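Local coordinates for protein homocitrate synthase (Sulfolobus acidocaldarius, PDB 6KTQ) that catalyses the aldol-type condensation of acetyl-CoA with 2-oxoglutarate to give homocitrate, the first step of lysine biosynthesis through alpha-aminoadipate, at residues G74-S79 against E84-I89; D370-Q375 against E399-R404. All coordinates share one frame; numbering follows the deposited sequence.

Contact 1: G74-S79 against E84-I89; sequences GHPAVS and EGIRRI. With COA (coenzyme A), chain E.
Ile86 reaches from helix 80-94 onto the turn that follows strand 70-74, and nearly everything that 84-89 gives to 74-79 comes from one methyl, CD1. That carbon sits 3.5 Å from the carbonyl O of Gly74 and 3.8 Å from CD of Pro76. The side chains of Ile86 and Pro76 cross at about a right angle, and CD1 ends against the proline ring, at similar distances from its CB, CG and CD. With CG1 anti to the carbonyl carbon (chi1 -66°) and CD1 carried on in an extended arm (chi2 166°), the isoleucine reaches a backbone whose nearest point is Gly74, the CA of Gly74 lying 6.6 Å from the CA of Ile86.

Gly74 suits its place twice over: a CB would press against CD1, and its backbone angles would jam that CB against the preceding carbonyl. Pro76 holds the second position of a type I turn, closed by a bond of 3.0 Å from Val78 N to His75 O. This turn sends His75 and Val78 to the coenzyme A side. Val78 lays CG2 3.5 Å from C6P of the pantetheine arm, while His75 approaches the same carbon obliquely through ND1, at 3.9 Å. The imidazole's other nitrogen, NE2, is hydrogen-bonded to Asp112 of helix 110-118, which helps to fix the ring's rotation; Ile119 adds a further apolar neighbour to both Pro76 and Ile86.

Strand, turn and helix make one beta-alpha unit of the TIM barrel, with coenzyme A at the C-terminal end of the strands. Between the segments a methyl rests on a peptide carbonyl and a proline ring, a buried van der Waals contact without charge, which implies that shape seats the loop on its helix.

Contact 2: D370-Q375 against E399-R404; sequences DSEIDQ and ESVTGR
Water 2 joins Glu372 to Arg404: it donates to OE2 of Glu372 and accepts from NH2 of Arg404, 2.6 Å away. Water 1 makes a second bridge, donating to Glu372 OE1 at 2.7 Å and accepting a weak bond from Arg404 NH1. Both waters lie in the guanidinium plane at its edge, so carboxylate and arginine face each other through solvent, Glu372 OE2 and Arg404 NH1 remaining 4.6 Å apart. Glu372 OE1 also accepts from Thr369 N, which helps to fix the carboxylate.

Beneath this polar end, the extended glutamate chain crosses Val401, its CG 3.5 Å from CG1 of the valine. That methyl also meets OE1 of Gln375, at 3.6 Å, and CG2 turns to Gln375 CB, so the valine's methyls lie against both long side chains. Glu372 OE2 lies 3.4 Å from the methyl CG2 of Thr402. Were Glu372 an alanine, Val401 would probably lose part of its aliphatic cover, the CG that lies on CG1, and Arg404 its water-linked countercharge.

Thr402 sets its hydroxyl between backbone N and carbonyl carbon (chi1 66°), where OG1 accepts from Arg404 N and is also hydrogen-bonded to OE2 of Glu406. Its CB lies over one face of the Arg404 guanidinium, toward the rim. Gly403, the first residue beyond the helix, has positive phi, which favours glycine. Two helices thus pack at the surface of the C-terminal part of the chain, the second finished by an ST turn.

How the contacts relate
Contact 1 is buried and belongs to the catalytic barrel, whereas contact 2 lies at the surface, far away on the opposite side of the chain's centre; their nearest atoms are about 53 Å apart. They share no helix or strand, and along the chain contact 1 closes before contact 2 opens. A loop meets the helix directly after it in 74-79 with 84-89; two helices joined by a short connection meet in 370-375 with 399-404. Accordingly, the first joins its segments by van der Waals contact beside the coenzyme A pocket, while the second adds ordered water and opposite charges to a small apolar patch, away from the annotated sites.

Contact 1: G74-S79 against E84-I89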
loop_
_atom_site.group_PDB
_atom_site.type_symbol
_atom_site.label_atom_id
_atom_site.label_comp_id
_atom_site.label_asym_id
_atom_site.label_seq_id
_atom_site.Cartn_x
_atom_site.Cartn_y
_atom_site.Cartn_z
ATOM N N GLY A 74 1.969 32.448 -10.285
ATOM C CA GLY A 74 3.049 32.907 -11.135
ATOM C C GLY A 74 4.346 33.086 -10.398
ATOM O O GLY A 74 4.438 32.864 -9.178
ATOM N N HIS A 75 5.353 33.498 -11.162
ATOM C CA HIS A 75 6.698 33.790 -10.693
ATOM C C HIS A 75 6.880 35.314 -10.769
ATOM O O HIS A 75 7.127 35.863 -11.859
ATOM C CB HIS A 75 7.674 33.115 -11.623
ATOM C CG HIS A 75 9.098 33.304 -11.247
ATOM N ND1 HIS A 75 10.126 32.718 -11.951
ATOM C CD2 HIS A 75 9.676 34.030 -10.257
ATOM C CE1 HIS A 75 11.277 33.071 -11.405
ATOM N NE2 HIS A 75 11.031 33.871 -10.381
ATOM N N PRO A 76 6.770 36.006 -9.624
ATOM C CA PRO A 76 6.596 37.447 -9.704
ATOM C C PRO A 76 7.779 38.227 -10.276
ATOM O O PRO A 76 7.569 39.322 -10.798
ATOM C CB PRO A 76 6.277 37.875 -8.247
ATOM C CG PRO A 76 6.507 36.674 -7.390
ATOM C CD PRO A 76 6.580 35.467 -8.266
ATOM N N ALA A 77 8.995 37.681 -10.240
ATOM C CA ALA A 77 10.153 38.371 -10.866
ATOM C C ALA A 77 10.119 38.395 -12.398
ATOM O O ALA A 77 10.913 39.097 -13.011
ATOM C CB ALA A 77 11.468 37.750 -10.414
ATOM N N VAL A 78 9.233 37.622 -13.029
ATOM C CA VAL A 78 9.304 37.433 -14.474
ATOM C C VAL A 78 8.943 38.732 -15.210
ATOM O O VAL A 78 9.611 39.102 -16.152
ATOM C CB VAL A 78 8.384 36.279 -14.939
ATOM C CG1 VAL A 78 8.204 36.303 -16.455
ATOM C CG2 VAL A 78 9.009 34.955 -14.538
ATOM N N SER A 79 7.892 39.402 -14.769
ATOM C CA SER A 79 7.450 40.652 -15.419
ATOM C C SER A 79 6.545 41.443 -14.498
ATOM O O SER A 79 5.986 40.889 -13.560
ATOM C CB SER A 79 6.725 40.372 -16.719
ATOM O OG SER A 79 5.472 39.732 -16.534
ATOM N N GLU A 84 1.734 42.037 -10.569
ATOM C CA GLU A 84 0.463 42.686 -10.314
ATOM C C GLU A 84 -0.710 41.721 -10.286
ATOM O O GLU A 84 -1.634 41.901 -9.490
ATOM C CB GLU A 84 0.179 43.763 -11.353
ATOM C CG GLU A 84 -1.157 44.495 -11.167
ATOM C CD GLU A 84 -1.351 45.124 -9.780
ATOM O OE1 GLU A 84 -0.352 45.553 -9.160
ATOM O OE2 GLU A 84 -2.508 45.197 -9.308
ATOM N N GLY A 85 -0.694 40.719 -11.162
ATOM C CA GLY A 85 -1.752 39.699 -11.174
ATOM C C GLY A 85 -1.706 38.891 -9.888
ATOM O O GLY A 85 -2.742 38.620 -9.272
ATOM N N ILE A 86 -0.501 38.543 -9.450
ATOM C CA ILE A 86 -0.372 37.768 -8.203
ATOM C C ILE A 86 -0.855 38.579 -7.017
ATOM O O ILE A 86 -1.599 38.062 -6.189
ATOM C CB ILE A 86 1.037 37.267 -7.954
ATOM C CG1 ILE A 86 1.384 36.252 -9.015
ATOM C CG2 ILE A 86 1.125 36.561 -6.608
ATOM C CD1 ILE A 86 2.847 35.926 -9.079
ATOM N N ARG A 87 -0.455 39.846 -6.960
ATOM C CA ARG A 87 -0.908 40.745 -5.904
ATOM C C ARG A 87 -2.438 40.819 -5.831
ATOM O O ARG A 87 -3.003 40.713 -4.754
ATOM C CB ARG A 87 -0.291 42.147 -6.087
ATOM C CG ARG A 87 -0.408 43.081 -4.890
ATOM C CD ARG A 87 -0.297 44.554 -5.295
ATOM N NE ARG A 87 -1.377 44.952 -6.215
ATOM C CZ ARG A 87 -2.642 45.218 -5.862
ATOM N NH1 ARG A 87 -3.522 45.561 -6.799
ATOM N NH2 ARG A 87 -3.035 45.161 -4.582
ATOM N N ARG A 88 -3.103 40.984 -6.975
ATOM C CA ARG A 88 -4.561 41.047 -7.032
ATOM C C ARG A 88 -5.232 39.775 -6.543
ATOM O O ARG A 88 -6.267 39.809 -5.862
ATOM C CB ARG A 88 -5.025 41.290 -8.461
ATOM C CG ARG A 88 -5.024 42.762 -8.882
ATOM C CD ARG A 88 -6.394 43.150 -9.424
ATOM N NE ARG A 88 -6.415 43.121 -10.878
ATOM C CZ ARG A 88 -7.487 42.874 -11.629
ATOM N NH1 ARG A 88 -8.679 42.601 -11.104
ATOM N NH2 ARG A 88 -7.359 42.895 -12.943
ATOM N N ILE A 89 -4.669 38.648 -6.939
ATOM C CA ILE A 89 -5.177 37.373 -6.496
ATOM C C ILE A 89 -5.034 37.256 -4.982
ATOM O O ILE A 89 -5.974 36.835 -4.314
ATOM C CB ILE A 89 -4.465 36.209 -7.213
ATOM C CG1 ILE A 89 -4.912 36.165 -8.679
ATOM C CG2 ILE A 89 -4.785 34.892 -6.528
ATOM C CD1 ILE A 89 -3.991 35.406 -9.640
HETATM N N1A COA E . 18.095 29.461 -8.918
HETATM C C2A COA E . 19.033 30.425 -9.135
HETATM N N3A COA E . 19.444 30.805 -10.381
HETATM C C4A COA E . 18.952 30.212 -11.485
HETATM C C5A COA E . 17.934 29.170 -11.332
HETATM C C6A COA E . 17.530 28.808 -9.958
HETATM N N6A COA E . 16.603 27.849 -9.779
HETATM N N7A COA E . 17.605 28.767 -12.574
HETATM C C8A COA E . 18.359 29.485 -13.458
HETATM N N9A COA E . 19.160 30.329 -12.797
HETATM C C1B COA E . 20.044 31.350 -13.377
HETATM C C2B COA E . 21.047 30.862 -14.387
HETATM O O2B COA E . 22.200 30.286 -13.801
HETATM C C3B COA E . 21.340 32.173 -15.079
HETATM O O3B COA E . 22.095 33.075 -14.300
HETATM P P3B COA E . 23.195 33.995 -15.014
HETATM O O7A COA E . 24.100 34.256 -13.867
HETATM O O8A COA E . 22.376 35.171 -15.505
HETATM O O9A COA E . 23.786 33.172 -16.111
HETATM C C4B COA E . 19.973 32.783 -15.248
HETATM O O4B COA E . 19.224 32.284 -14.113
HETATM C C5B COA E . 19.668 32.309 -16.663
HETATM O O5B COA E . 18.570 32.865 -17.254
HETATM P P1A COA E . 18.358 34.229 -18.076
HETATM O O1A COA E . 16.952 33.853 -18.368
HETATM O O2A COA E . 19.325 34.497 -19.199
HETATM O O3A COA E . 18.524 35.297 -16.882
HETATM P P2A COA E . 17.846 36.720 -16.747
HETATM O O4A COA E . 18.031 37.486 -18.031
HETATM O O5A COA E . 18.282 37.281 -15.422
HETATM O O6A COA E . 16.292 36.421 -16.544
HETATM C CBP COA E . 14.317 35.522 -15.483
HETATM C CCP COA E . 15.843 35.637 -15.428
HETATM C CDP COA E . 13.790 34.660 -14.326
HETATM C CEP COA E . 13.715 36.928 -15.360
HETATM C CAP COA E . 13.962 34.943 -16.856
HETATM O OAP COA E . 14.695 33.749 -17.165
HETATM C C9P COA E . 12.503 34.635 -16.943
HETATM O O9P COA E . 11.715 35.551 -16.974
HETATM N N8P COA E . 12.184 33.338 -16.965
HETATM C C7P COA E . 10.826 32.834 -17.052
HETATM C C6P COA E . 10.487 31.992 -15.812
HETATM C C5P COA E . 11.321 30.726 -15.813
HETATM O O5P COA E . 12.347 30.662 -16.505
HETATM N N4P COA E . 10.896 29.726 -15.027
HETATM C C3P COA E . 11.691 28.506 -14.899
HETATM C C2P COA E . 10.973 27.347 -14.231
HETATM S S1P COA E . 12.245 26.069 -13.989
#

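Contact 2: D370-Q375 against E399-R404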
loop_
_atom_site.group_PDB
_atom_site.type_symbol
_atom_site.label_atom_id
_atom_site.label_comp_id
_atom_site.label_asym_id
_atom_site.label_seq_id
_atom_site.Cartn_x
_atom_site.Cartn_y
_atom_site.Cartn_z
ATOM N N ASP A 370 -39.710 0.324 -42.574
ATOM C CA ASP A 370 -38.490 -0.432 -42.455
ATOM C C ASP A 370 -37.737 -0.476 -43.789
ATOM O O ASP A 370 -36.527 -0.266 -43.820
ATOM C CB ASP A 370 -38.802 -1.838 -41.931
ATOM C CG ASP A 370 -37.559 -2.601 -41.584
ATOM O OD1 ASP A 370 -36.932 -2.285 -40.542
ATOM O OD2 ASP A 370 -37.191 -3.505 -42.370
ATOM N N SER A 371 -38.450 -0.675 -44.895
ATOM C CA SER A 371 -37.811 -0.699 -46.207
ATOM C C SER A 371 -37.315 0.678 -46.681
ATOM O O SER A 371 -36.300 0.781 -47.373
ATOM C CB SER A 371 -38.756 -1.303 -47.255
ATOM O OG SER A 371 -38.136 -1.277 -48.510
ATOM N N GLU A 372 -38.055 1.731 -46.337
ATOM C CA GLU A 372 -37.612 3.094 -46.601
ATOM C C GLU A 372 -36.304 3.373 -45.823
ATOM O O GLU A 372 -35.400 4.001 -46.348
ATOM C CB GLU A 372 -38.708 4.097 -46.211
ATOM C CG GLU A 372 -39.884 4.061 -47.198
ATOM C CD GLU A 372 -41.007 5.007 -46.856
ATOM O OE1 GLU A 372 -41.285 5.215 -45.656
ATOM O OE2 GLU A 372 -41.632 5.514 -47.814
ATOM N N ILE A 373 -36.222 2.882 -44.587
ATOM C CA ILE A 373 -34.999 3.052 -43.803
ATOM C C ILE A 373 -33.862 2.350 -44.542
ATOM O O ILE A 373 -32.772 2.927 -44.637
ATOM C CB ILE A 373 -35.157 2.585 -42.355
ATOM C CG1 ILE A 373 -36.153 3.482 -41.604
ATOM C CG2 ILE A 373 -33.810 2.516 -41.622
ATOM C CD1 ILE A 373 -35.663 4.874 -41.233
ATOM N N ASP A 374 -34.098 1.130 -45.056
ATOM C CA ASP A 374 -33.085 0.388 -45.827
ATOM C C ASP A 374 -32.584 1.231 -46.973
ATOM O O ASP A 374 -31.375 1.259 -47.243
ATOM C CB ASP A 374 -33.612 -0.913 -46.466
ATOM C CG ASP A 374 -33.955 -1.978 -45.459
ATOM O OD1 ASP A 374 -33.383 -1.961 -44.352
ATOM O OD2 ASP A 374 -34.824 -2.833 -45.790
ATOM N N GLN A 375 -33.504 1.899 -47.667
ATOM C CA GLN A 375 -33.132 2.656 -48.844
ATOM C C GLN A 375 -32.331 3.887 -48.462
ATOM O O GLN A 375 -31.361 4.204 -49.112
ATOM C CB GLN A 375 -34.368 3.052 -49.687
ATOM C CG GLN A 375 -35.110 1.867 -50.339
ATOM C CD GLN A 375 -36.506 2.268 -50.825
ATOM O OE1 GLN A 375 -36.633 3.151 -51.658
ATOM N NE2 GLN A 375 -37.548 1.668 -50.254
ATOM N N GLU A 399 -37.266 12.288 -48.330
ATOM C CA GLU A 399 -38.135 12.832 -49.399
ATOM C C GLU A 399 -37.884 12.097 -50.707
ATOM O O GLU A 399 -38.816 11.786 -51.472
ATOM C CB GLU A 399 -37.900 14.337 -49.582
ATOM C CG GLU A 399 -38.434 15.167 -48.418
ATOM C CD GLU A 399 -38.131 16.649 -48.512
ATOM O OE1 GLU A 399 -37.346 17.067 -49.378
ATOM O OE2 GLU A 399 -38.673 17.408 -47.695
ATOM N N SER A 400 -36.625 11.786 -50.939
ATOM C CA SER A 400 -36.222 11.077 -52.139
ATOM C C SER A 400 -36.800 9.653 -52.187
ATOM O O SER A 400 -36.813 9.034 -53.239
ATOM C CB SER A 400 -34.711 11.012 -52.206
ATOM O OG SER A 400 -34.243 10.013 -51.293
ATOM N N VAL A 401 -37.249 9.138 -51.046
ATOM C CA VAL A 401 -37.757 7.787 -50.944
ATOM C C VAL A 401 -39.280 7.823 -50.798
ATOM O O VAL A 401 -39.967 6.977 -51.363
ATOM C CB VAL A 401 -37.085 7.035 -49.753
ATOM C CG1 VAL A 401 -37.806 5.737 -49.451
ATOM C CG2 VAL A 401 -35.627 6.760 -50.059
ATOM N N THR A 402 -39.813 8.788 -50.055
ATOM C CA THR A 402 -41.255 8.877 -49.849
ATOM C C THR A 402 -42.011 9.646 -50.959
ATOM O O THR A 402 -43.222 9.474 -51.099
ATOM C CB THR A 402 -41.608 9.554 -48.528
ATOM O OG1 THR A 402 -41.186 10.929 -48.578
ATOM C CG2 THR A 402 -40.936 8.804 -47.327
ATOM N N GLY A 403 -41.312 10.497 -51.704
ATOM C CA GLY A 403 -41.958 11.505 -52.553
ATOM C C GLY A 403 -42.780 12.578 -51.832
ATOM O O GLY A 403 -43.395 13.426 -52.495
ATOM N N ARG A 404 -42.785 12.571 -50.498
ATOM C CA ARG A 404 -43.565 13.514 -49.697
ATOM C C ARG A 404 -42.660 14.592 -49.086
ATOM O O ARG A 404 -41.495 14.330 -48.765
ATOM C CB ARG A 404 -44.267 12.804 -48.534
ATOM C CG ARG A 404 -45.342 11.822 -48.975
ATOM C CD ARG A 404 -46.205 11.359 -47.823
ATOM N NE ARG A 404 -45.447 10.606 -46.830
ATOM C CZ ARG A 404 -45.042 9.341 -46.973
ATOM N NH1 ARG A 404 -44.360 8.762 -45.993
ATOM N NH2 ARG A 404 -45.301 8.647 -48.088
HETATM O O HOH W 1 -43.331 6.629 -44.712
HETATM O O HOH W 2 -44.374 6.298 -47.512
#